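Local coordinates for sensor protein (Geobacter sulfurreducens, PDB 3H7M) that is probably the sensor domain, resembling periplasmic binding proteins, of a membrane histidine kinase thought to phosphorylate a protein histidine using ATP, at residues Glu81-Gln86 against Met128-Ala133; Pro22-Ile27 against Pro92-Tyr97; Asp149-Leu154 against Asp160-Ala165. All coordinates share one frame; numbering follows the deposited sequence.

Contact 1 (Glu81-Gln86 against Met128-Ala133); sequences EKRARQ and MHEYLA. With NA (sodium ion), chain B.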
loop_
_atom_site.group_PDB
_atom_site.type_symbol
_atom_site.label_atom_id
_atom_site.label_comp_id
_atom_site.label_asym_id
_atom_site.label_seq_id
_atom_site.Cartn_x
_atom_site.Cartn_y
_atom_site.Cartn_z
ATOM N N GLU A 81 9.532 10.480 -6.134
ATOM C CA GLU A 81 10.546 11.509 -5.976
ATOM C C GLU A 81 10.298 12.395 -4.769
ATOM O O GLU A 81 11.184 12.556 -3.927
ATOM C CB GLU A 81 10.633 12.361 -7.236
ATOM C CG GLU A 81 11.721 11.914 -8.191
ATOM C CD GLU A 81 13.074 11.839 -7.507
ATOM O OE1 GLU A 81 13.314 12.645 -6.580
ATOM O OE2 GLU A 81 13.899 10.984 -7.900
ATOM N N LYS A 82 9.100 12.968 -4.682
ATOM C CA LYS A 82 8.763 13.833 -3.553
ATOM C C LYS A 82 8.980 13.068 -2.257
ATOM O O LYS A 82 9.360 13.638 -1.227
ATOM C CB LYS A 82 7.295 14.265 -3.619
ATOM C CG LYS A 82 7.059 15.734 -3.953
ATOM C CD LYS A 82 5.578 16.097 -3.801
ATOM C CE LYS A 82 5.243 17.473 -4.395
ATOM N NZ LYS A 82 5.927 18.626 -3.730
ATOM N N ARG A 83 8.725 11.765 -2.321
ATOM C CA ARG A 83 8.850 10.901 -1.163
ATOM C C ARG A 83 10.294 10.575 -0.802
ATOM O O ARG A 83 10.659 10.630 0.364
ATOM C CB ARG A 83 8.050 9.611 -1.383
ATOM C CG ARG A 83 6.525 9.784 -1.278
ATOM C CD ARG A 83 5.799 8.445 -1.449
ATOM N NE ARG A 83 4.352 8.541 -1.239
ATOM C CZ ARG A 83 3.517 7.501 -1.251
ATOM N NH1 ARG A 83 3.970 6.265 -1.466
ATOM N NH2 ARG A 83 2.223 7.693 -1.045
ATOM N N ALA A 84 11.110 10.230 -1.792
ATOM C CA ALA A 84 12.510 9.912 -1.534
ATOM C C ALA A 84 13.230 11.097 -0.862
ATOM O O ALA A 84 14.166 10.910 -0.082
ATOM C CB ALA A 84 13.208 9.536 -2.842
ATOM N N ARG A 85 12.773 12.312 -1.159
ATOM C CA ARG A 85 13.365 13.523 -0.599
ATOM C C ARG A 85 13.232 13.673 0.914
ATOM O O ARG A 85 13.724 14.651 1.482
ATOM C CB ARG A 85 12.756 14.765 -1.260
ATOM C CG ARG A 85 13.490 15.244 -2.498
ATOM C CD ARG A 85 13.110 16.682 -2.844
ATOM N NE ARG A 85 11.932 16.768 -3.700
ATOM C CZ ARG A 85 11.896 16.333 -4.956
ATOM N NH1 ARG A 85 12.972 15.776 -5.500
ATOM N NH2 ARG A 85 10.786 16.465 -5.673
ATOM N N GLN A 86 12.576 12.723 1.575
ATOM C CA GLN A 86 12.398 12.836 3.019
ATOM C C GLN A 86 12.575 11.546 3.799
ATOM O O GLN A 86 12.631 11.565 5.031
ATOM C CB GLN A 86 11.024 13.405 3.328
ATOM C CG GLN A 86 10.692 14.660 2.565
ATOM C CD GLN A 86 9.550 15.398 3.202
ATOM O OE1 GLN A 86 8.468 14.840 3.387
ATOM N NE2 GLN A 86 9.779 16.661 3.556
ATOM N N MET A 128 -1.778 7.986 -6.303
ATOM C CA MET A 128 -2.715 8.416 -7.334
ATOM C C MET A 128 -3.386 9.740 -7.028
ATOM O O MET A 128 -3.837 10.446 -7.929
ATOM C CB MET A 128 -3.756 7.340 -7.568
ATOM C CG MET A 128 -3.217 6.185 -8.398
ATOM S SD MET A 128 -2.814 6.655 -10.116
ATOM C CE MET A 128 -4.243 7.624 -10.517
ATOM N N HIS A 129 -3.459 10.078 -5.752
ATOM C CA HIS A 129 -4.056 11.337 -5.380
ATOM C C HIS A 129 -3.095 12.365 -5.982
ATOM O O HIS A 129 -3.441 13.098 -6.924
ATOM C CB HIS A 129 -4.119 11.452 -3.853
ATOM C CG HIS A 129 -4.702 12.745 -3.374
ATOM N ND1 HIS A 129 -4.731 13.101 -2.040
ATOM C CD2 HIS A 129 -5.258 13.779 -4.055
ATOM C CE1 HIS A 129 -5.281 14.298 -1.920
ATOM N NE2 HIS A 129 -5.610 14.731 -3.126
ATOM N N GLU A 130 -1.870 12.383 -5.461
ATOM C CA GLU A 130 -0.842 13.294 -5.958
ATOM C C GLU A 130 -0.799 13.277 -7.483
ATOM O O GLU A 130 -0.830 14.327 -8.131
ATOM C CB GLU A 130 0.533 12.894 -5.421
ATOM C CG GLU A 130 0.703 13.034 -3.920
ATOM C CD GLU A 130 1.988 12.387 -3.426
ATOM O OE1 GLU A 130 3.037 12.577 -4.080
ATOM O OE2 GLU A 130 1.953 11.697 -2.384
ATOM N N TYR A 131 -0.756 12.081 -8.058
ATOM C CA TYR A 131 -0.677 11.963 -9.504
ATOM C C TYR A 131 -1.819 12.583 -10.296
ATOM O O TYR A 131 -1.603 13.123 -11.376
ATOM C CB TYR A 131 -0.516 10.494 -9.899
ATOM C CG TYR A 131 -0.386 10.273 -11.392
ATOM C CD1 TYR A 131 -1.518 10.143 -12.210
ATOM C CD2 TYR A 131 0.876 10.185 -11.995
ATOM C CE1 TYR A 131 -1.391 9.922 -13.592
ATOM C CE2 TYR A 131 1.015 9.970 -13.371
ATOM C CZ TYR A 131 -0.116 9.838 -14.156
ATOM O OH TYR A 131 0.037 9.609 -15.498
ATOM N N LEU A 132 -3.042 12.511 -9.790
ATOM C CA LEU A 132 -4.150 13.081 -10.549
ATOM C C LEU A 132 -4.363 14.555 -10.237
ATOM O O LEU A 132 -5.023 15.269 -10.988
ATOM C CB LEU A 132 -5.444 12.300 -10.295
ATOM C CG LEU A 132 -5.549 10.872 -10.834
ATOM C CD1 LEU A 132 -6.901 10.303 -10.420
ATOM C CD2 LEU A 132 -5.392 10.844 -12.361
ATOM N N ALA A 133 -3.827 14.997 -9.111
ATOM C CA ALA A 133 -3.929 16.405 -8.731
ATOM C C ALA A 133 -3.079 17.160 -9.767
ATOM O O ALA A 133 -3.564 18.049 -10.484
ATOM C CB ALA A 133 -3.364 16.609 -7.318
HETATM NA NA NA B . 16.306 9.193 0.207
HETATM O O HOH W 1 3.251 11.382 -0.213
HETATM O O HOH W 2 17.812 11.715 -0.333
#

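Contact 2 (Pro22-Ile27 against Pro92-Tyr97); sequences PPYEFI and PHTIVY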
loop_
_atom_site.group_PDB
_atom_site.type_symbol
_atom_site.label_atom_id
_atom_site.label_comp_id
_atom_site.label_asym_id
_atom_site.label_seq_id
_atom_site.Cartn_x
_atom_site.Cartn_y
_atom_site.Cartn_z
ATOM N N PRO A 22 -5.405 -4.357 3.007
ATOM C CA PRO A 22 -5.254 -5.767 2.653
ATOM C C PRO A 22 -5.069 -5.943 1.166
ATOM O O PRO A 22 -5.543 -5.150 0.374
ATOM C CB PRO A 22 -6.563 -6.383 3.139
ATOM C CG PRO A 22 -7.531 -5.276 2.901
ATOM C CD PRO A 22 -6.776 -4.096 3.473
ATOM N N PRO A 23 -4.378 -6.999 0.763
ATOM C CA PRO A 23 -3.757 -8.039 1.576
ATOM C C PRO A 23 -2.331 -7.724 2.022
ATOM O O PRO A 23 -1.658 -8.606 2.547
ATOM C CB PRO A 23 -3.783 -9.220 0.635
ATOM C CG PRO A 23 -3.397 -8.574 -0.639
ATOM C CD PRO A 23 -4.282 -7.346 -0.663
ATOM N N TYR A 24 -1.865 -6.492 1.812
ATOM C CA TYR A 24 -0.504 -6.139 2.197
ATOM C C TYR A 24 -0.326 -6.023 3.688
ATOM O O TYR A 24 0.600 -6.608 4.251
ATOM C CB TYR A 24 -0.064 -4.843 1.523
ATOM C CG TYR A 24 -0.054 -4.966 0.015
ATOM C CD1 TYR A 24 0.674 -5.959 -0.609
ATOM C CD2 TYR A 24 -0.833 -4.131 -0.778
ATOM C CE1 TYR A 24 0.629 -6.131 -1.994
ATOM C CE2 TYR A 24 -0.889 -4.299 -2.160
ATOM C CZ TYR A 24 -0.158 -5.296 -2.758
ATOM O OH TYR A 24 -0.204 -5.443 -4.130
ATOM N N GLU A 25 -1.205 -5.262 4.325
ATOM C CA GLU A 25 -1.148 -5.092 5.766
ATOM C C GLU A 25 -2.497 -4.673 6.319
ATOM O O GLU A 25 -3.202 -3.863 5.709
ATOM C CB GLU A 25 -0.083 -4.058 6.157
ATOM C CG GLU A 25 -0.213 -2.700 5.483
ATOM C CD GLU A 25 1.003 -1.831 5.718
ATOM O OE1 GLU A 25 2.089 -2.407 5.913
ATOM O OE2 GLU A 25 0.890 -0.581 5.688
ATOM N N PHE A 26 -2.851 -5.227 7.478
ATOM C CA PHE A 26 -4.113 -4.899 8.105
ATOM C C PHE A 26 -4.292 -5.595 9.441
ATOM O O PHE A 26 -3.755 -6.683 9.673
ATOM C CB PHE A 26 -5.276 -5.292 7.185
ATOM C CG PHE A 26 -5.345 -6.764 6.890
ATOM C CD1 PHE A 26 -6.157 -7.601 7.644
ATOM C CD2 PHE A 26 -4.573 -7.323 5.866
ATOM C CE1 PHE A 26 -6.210 -8.998 7.388
ATOM C CE2 PHE A 26 -4.607 -8.715 5.590
ATOM C CZ PHE A 26 -5.426 -9.550 6.355
ATOM N N ILE A 27 -5.050 -4.946 10.317
ATOM C CA ILE A 27 -5.372 -5.514 11.614
ATOM C C ILE A 27 -6.546 -6.420 11.282
ATOM O O ILE A 27 -7.517 -5.957 10.685
ATOM C CB ILE A 27 -5.834 -4.428 12.604
ATOM C CG1 ILE A 27 -4.643 -3.554 13.005
ATOM C CG2 ILE A 27 -6.476 -5.072 13.808
ATOM C CD1 ILE A 27 -4.982 -2.458 13.990
ATOM N N PRO A 92 12.279 -2.369 -3.449
ATOM C CA PRO A 92 10.881 -2.764 -3.206
ATOM C C PRO A 92 10.671 -4.271 -3.041
ATOM O O PRO A 92 11.405 -5.076 -3.616
ATOM C CB PRO A 92 10.173 -2.238 -4.444
ATOM C CG PRO A 92 11.208 -2.535 -5.535
ATOM C CD PRO A 92 12.533 -2.126 -4.883
ATOM N N HIS A 93 9.678 -4.667 -2.252
ATOM C CA HIS A 93 9.423 -6.092 -2.112
ATOM C C HIS A 93 8.278 -6.510 -3.041
ATOM O O HIS A 93 8.037 -7.698 -3.270
ATOM C CB HIS A 93 9.182 -6.500 -0.636
ATOM C CG HIS A 93 8.065 -5.777 0.060
ATOM N ND1 HIS A 93 6.738 -5.914 -0.304
ATOM C CD2 HIS A 93 8.076 -4.965 1.146
ATOM C CE1 HIS A 93 5.984 -5.214 0.528
ATOM N NE2 HIS A 93 6.770 -4.628 1.416
ATOM N N THR A 94 7.593 -5.522 -3.606
ATOM C CA THR A 94 6.515 -5.808 -4.557
ATOM C C THR A 94 6.188 -4.607 -5.468
ATOM O O THR A 94 6.530 -3.461 -5.170
ATOM C CB THR A 94 5.208 -6.193 -3.829
ATOM O OG1 THR A 94 4.228 -6.613 -4.787
ATOM C CG2 THR A 94 4.663 -5.003 -3.080
ATOM N N ILE A 95 5.520 -4.890 -6.578
ATOM C CA ILE A 95 5.082 -3.848 -7.504
ATOM C C ILE A 95 3.553 -3.768 -7.439
ATOM O O ILE A 95 2.858 -4.761 -7.645
ATOM C CB ILE A 95 5.478 -4.169 -8.946
ATOM C CG1 ILE A 95 6.990 -4.361 -9.029
ATOM C CG2 ILE A 95 5.036 -3.038 -9.859
ATOM C CD1 ILE A 95 7.769 -3.165 -8.562
ATOM N N VAL A 96 3.049 -2.582 -7.145
ATOM C CA VAL A 96 1.619 -2.340 -7.028
ATOM C C VAL A 96 1.011 -1.608 -8.228
ATOM O O VAL A 96 1.288 -0.435 -8.456
ATOM C CB VAL A 96 1.327 -1.492 -5.782
ATOM C CG1 VAL A 96 -0.173 -1.254 -5.644
ATOM C CG2 VAL A 96 1.864 -2.184 -4.566
ATOM N N TYR A 97 0.185 -2.300 -8.993
ATOM C CA TYR A 97 -0.485 -1.690 -10.138
ATOM C C TYR A 97 -1.768 -1.050 -9.653
ATOM O O TYR A 97 -2.276 -1.396 -8.593
ATOM C CB TYR A 97 -0.866 -2.738 -11.159
ATOM C CG TYR A 97 0.240 -3.163 -12.071
ATOM C CD1 TYR A 97 0.627 -2.365 -13.149
ATOM C CD2 TYR A 97 0.862 -4.397 -11.906
ATOM C CE1 TYR A 97 1.602 -2.795 -14.051
ATOM C CE2 TYR A 97 1.839 -4.834 -12.796
ATOM C CZ TYR A 97 2.200 -4.033 -13.867
ATOM O OH TYR A 97 3.142 -4.485 -14.757
HETATM O O HOH W 3 1.326 -6.697 -5.790
#

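Contact 3 (Asp149-Leu154 against Asp160-Ala165); sequences DALRLL and DYAVVA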
loop_
_atom_site.group_PDB
_atom_site.type_symbol
_atom_site.label_atom_id
_atom_site.label_comp_id
_atom_site.label_asym_id
_atom_site.label_seq_id
_atom_site.Cartn_x
_atom_site.Cartn_y
_atom_site.Cartn_z
ATOM N N ASP A 149 -13.052 2.596 1.380
ATOM C CA ASP A 149 -14.069 3.638 1.472
ATOM C C ASP A 149 -14.306 4.214 0.092
ATOM O O ASP A 149 -15.420 4.596 -0.254
ATOM C CB ASP A 149 -13.656 4.741 2.430
ATOM C CG ASP A 149 -13.999 4.405 3.847
ATOM O OD1 ASP A 149 -15.081 3.807 4.038
ATOM O OD2 ASP A 149 -13.217 4.736 4.761
ATOM N N ALA A 150 -13.259 4.256 -0.713
ATOM C CA ALA A 150 -13.440 4.754 -2.059
ATOM C C ALA A 150 -14.378 3.800 -2.804
ATOM O O ALA A 150 -15.316 4.228 -3.463
ATOM C CB ALA A 150 -12.108 4.827 -2.783
ATOM N N LEU A 151 -14.100 2.502 -2.704
ATOM C CA LEU A 151 -14.891 1.502 -3.397
ATOM C C LEU A 151 -16.340 1.405 -2.883
ATOM O O LEU A 151 -17.249 1.084 -3.631
ATOM C CB LEU A 151 -14.168 0.154 -3.326
ATOM C CG LEU A 151 -12.822 0.185 -4.079
ATOM C CD1 LEU A 151 -12.068 -1.116 -3.889
ATOM C CD2 LEU A 151 -13.056 0.418 -5.574
ATOM N N ARG A 152 -16.556 1.711 -1.614
ATOM C CA ARG A 152 -17.897 1.668 -1.074
ATOM C C ARG A 152 -18.730 2.767 -1.697
ATOM O O ARG A 152 -19.879 2.550 -2.048
ATOM C CB ARG A 152 -17.865 1.842 0.440
ATOM C CG ARG A 152 -17.377 0.610 1.145
ATOM C CD ARG A 152 -16.983 0.855 2.576
ATOM N NE ARG A 152 -16.331 -0.337 3.124
ATOM C CZ ARG A 152 -15.345 -0.321 4.018
ATOM N NH1 ARG A 152 -14.880 0.829 4.467
ATOM N NH2 ARG A 152 -14.833 -1.456 4.475
ATOM N N LEU A 153 -18.143 3.954 -1.831
ATOM C CA LEU A 153 -18.853 5.096 -2.400
ATOM C C LEU A 153 -19.210 4.782 -3.834
ATOM O O LEU A 153 -20.312 5.055 -4.290
ATOM C CB LEU A 153 -17.990 6.348 -2.359
ATOM C CG LEU A 153 -18.710 7.588 -2.899
ATOM C CD1 LEU A 153 -19.758 8.027 -1.904
ATOM C CD2 LEU A 153 -17.714 8.718 -3.127
ATOM N N LEU A 154 -18.274 4.205 -4.558
ATOM C CA LEU A 154 -18.570 3.848 -5.924
ATOM C C LEU A 154 -19.734 2.847 -5.953
ATOM O O LEU A 154 -20.674 2.972 -6.741
ATOM C CB LEU A 154 -17.354 3.197 -6.535
ATOM C CG LEU A 154 -17.485 2.745 -7.978
ATOM C CD1 LEU A 154 -17.613 3.980 -8.906
ATOM C CD2 LEU A 154 -16.244 1.921 -8.332
ATOM N N ASP A 160 -18.588 8.481 -9.612
ATOM C CA ASP A 160 -18.648 7.784 -10.895
ATOM C C ASP A 160 -17.625 6.707 -11.136
ATOM O O ASP A 160 -17.890 5.740 -11.849
ATOM C CB ASP A 160 -18.572 8.778 -12.069
ATOM C CG ASP A 160 -19.661 9.836 -12.013
ATOM O OD1 ASP A 160 -20.847 9.475 -11.808
ATOM O OD2 ASP A 160 -19.324 11.028 -12.179
ATOM N N TYR A 161 -16.436 6.896 -10.590
ATOM C CA TYR A 161 -15.365 5.924 -10.764
ATOM C C TYR A 161 -14.527 6.009 -9.540
ATOM O O TYR A 161 -14.686 6.935 -8.726
ATOM C CB TYR A 161 -14.481 6.268 -11.954
ATOM C CG TYR A 161 -15.170 6.120 -13.276
ATOM C CD1 TYR A 161 -15.234 4.883 -13.907
ATOM C CD2 TYR A 161 -15.811 7.213 -13.877
ATOM C CE1 TYR A 161 -15.921 4.725 -15.107
ATOM C CE2 TYR A 161 -16.507 7.068 -15.081
ATOM C CZ TYR A 161 -16.557 5.823 -15.690
ATOM O OH TYR A 161 -17.224 5.668 -16.878
ATOM N N ALA A 162 -13.657 5.022 -9.394
ATOM C CA ALA A 162 -12.719 5.014 -8.283
ATOM C C ALA A 162 -11.442 4.444 -8.848
ATOM O O ALA A 162 -11.474 3.584 -9.734
ATOM C CB ALA A 162 -13.224 4.151 -7.138
ATOM N N VAL A 163 -10.318 4.955 -8.357
ATOM C CA VAL A 163 -8.999 4.495 -8.781
ATOM C C VAL A 163 -8.250 4.054 -7.526
ATOM O O VAL A 163 -7.992 4.859 -6.630
ATOM C CB VAL A 163 -8.214 5.629 -9.493
ATOM C CG1 VAL A 163 -6.732 5.269 -9.573
ATOM C CG2 VAL A 163 -8.784 5.858 -10.907
ATOM N N VAL A 164 -7.933 2.766 -7.437
ATOM C CA VAL A 164 -7.221 2.269 -6.264
ATOM C C VAL A 164 -6.346 1.137 -6.708
ATOM O O VAL A 164 -6.448 0.686 -7.854
ATOM C CB VAL A 164 -8.173 1.758 -5.159
ATOM C CG1 VAL A 164 -9.163 2.823 -4.780
ATOM C CG2 VAL A 164 -8.890 0.521 -5.630
ATOM N N ALA A 165 -5.476 0.685 -5.810
ATOM C CA ALA A 165 -4.574 -0.392 -6.156
ATOM C C ALA A 165 -5.404 -1.610 -6.492
ATOM O O ALA A 165 -6.318 -2.003 -5.765
ATOM C CB ALA A 165 -3.629 -0.686 -5.010
#

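Contact 1 (Glu81-Gln86 against Met128-Ala133)
Across the interlobe cleft of a fold resembling periplasmic binding proteins, Arg83 of helix 81-84 faces Glu130 of helix 127-133. The two charged groups do not touch directly: Arg83 NE stands 4.1 Å from Glu130 OE2, too far for a salt bridge, and the guanidinium and carboxylate planes are turned 62° apart. Water 1 closes the gap. It lies in the guanidinium plane, accepts from Arg83 NE at 3.2 Å and donates to Glu130 OE2 at 2.5 Å. Both chains run out extended to reach it, Glu130 with CG anti to its carbonyl carbon (chi1 -66°). Arg83 NH1 is held separately by the carbonyl O of Ser78, which helps hold the guanidinium in place. Lys82 adds a looser approach, its CD 4.4 Å from Glu130 OE1, while its ammonium end leads away. Only 91 Å² is buried in all, so the junction is slight. One residue further on, Ala84 O binds the sodium ion at 2.8 Å, together with Asp88, Gln199 and a water. Such a thin, water-mediated meeting of helices from two lobes is consistent with the hinged cleft of family 3 solute-binding proteins.

Contact 2 (Pro22-Ile27 against Pro92-Tyr97)
Tyr24 and Val96 reach for each other from opposite directions, and the far end of the tyrosine ring is where they meet. The methyl CG2 of Val96 lies 3.9 Å from Tyr24 OH and 4.1 Å from Tyr24 CZ, approaching the ring obliquely. Thr94 arrives on a similar slant further back, its CG2 4.3 Å from Tyr24 CE1. Two torsions account for the main pairing. Tyr24 carries CG opposite its carbonyl carbon (chi1 -62°), which sends the ring toward the strand, and in Val96 it is CG1 that stands opposite the backbone N (chi1 -179°), leaving CG2 as the branch that touches.

A polar link runs beside these apolar touches. Water 3 sits in the plane of the Tyr24 ring, at its edge, 2.6 Å from Tyr24 OH, and donates to Thr94 OG1 at 3.1 Å. Thr94 OG1 is also hydrogen-bonded to the carbonyl O of Leu232, so the hydroxyl is gripped from two partners and its rotation is probably fixed. The backbones themselves stay well apart, with the CA atoms of Tyr24 and Thr94 9.7 Å from each other, and no direct hydrogen bond joins the segments; side chains and one water span the interval.

Each segment carries an irregularity here: Tyr24 and Glu25 fit a classic beta bulge opposite Tyr21, as His93 and Thr94 do opposite Tyr193. The Tyr24 ring also meets that of Tyr193 on strand 181-198, touches Tyr36 and Asn37 of helix 36-48, and packs on Val167 and Pro168 of helix 166-175, placing it between long strand 87-103, its neighbour 181-198 and two helices.

Contact 3 (Asp149-Leu154 against Asp160-Ala165)
Leu154 makes the tightest fit of this interface, one of its methyls pressing on the start of strand 161-165. Leu154 CD1 comes to 3.4 Å from Asp160 O and nearly as close to the CA of Tyr161, so it rests on backbone, while the other branch, CD2, lies 3.9 Å from Ala162 CB. With CG opposite the backbone N (chi1 180°), the side chain spreads its two methyls over successive residues of the strand.

Further along, the packing is of methyl on methyl. Leu151 crosses Val164 obliquely, CD1 to CG2 at 4.0 Å, and its CD2 shares the Ala162 methyl with Leu154. Ala150 CB meets the other branch of Val164, CG1, at 4.1 Å. Ala150 and Ala162 face each other here, their CA atoms 6.3 Å apart.

Helix 147-155 and strand 161-165 belong to a beta-alpha-beta crossover: strand 141-144 leads into the helix, and the chain returns to a parallel position with strand 120-123 in between. The helix therefore runs at 162° to the strand, with axes 7.9 Å apart at closest. An alanine in place of Leu154 would probably open a gap above Asp160, Tyr161 and Ala162, leaving the strand's first residues less well covered.

The helix's outer side is different in kind. Exposed Arg152 points its NH1 at Asp149 OD1, a salt bridge of 3.0 Å that the acceptor receives from above the carboxylate plane (62° out of it), and its NH2 bonds to Asn176. Asp160, just before the strand, turns its CB away from the helix, and its OD2 accepts from the backbone N of Lys119.

How the contacts relate
The three contacts are spread over both lobes, their centres 18 to 20 Å apart. Contacts 1 and 2 interlock along the chain, their segments alternating, and helix 81-84 is followed, after a short loop, by strand 87-103; their nearest atoms are about 7 Å apart. Contact 3 follows both. It meets contact 2 where strands 87-103 and 161-165 lie side by side in the sheet and Val96 CG1 packs on Ala165 CB at 3.6 Å. It meets contact 1 through Met128 CE and Val163 CG1, also 3.6 Å apart. Contact 3 thus lies within one lobe, whereas contact 1 spans the cleft, an arrangement consistent with lobes that could move relative to each other during sensing.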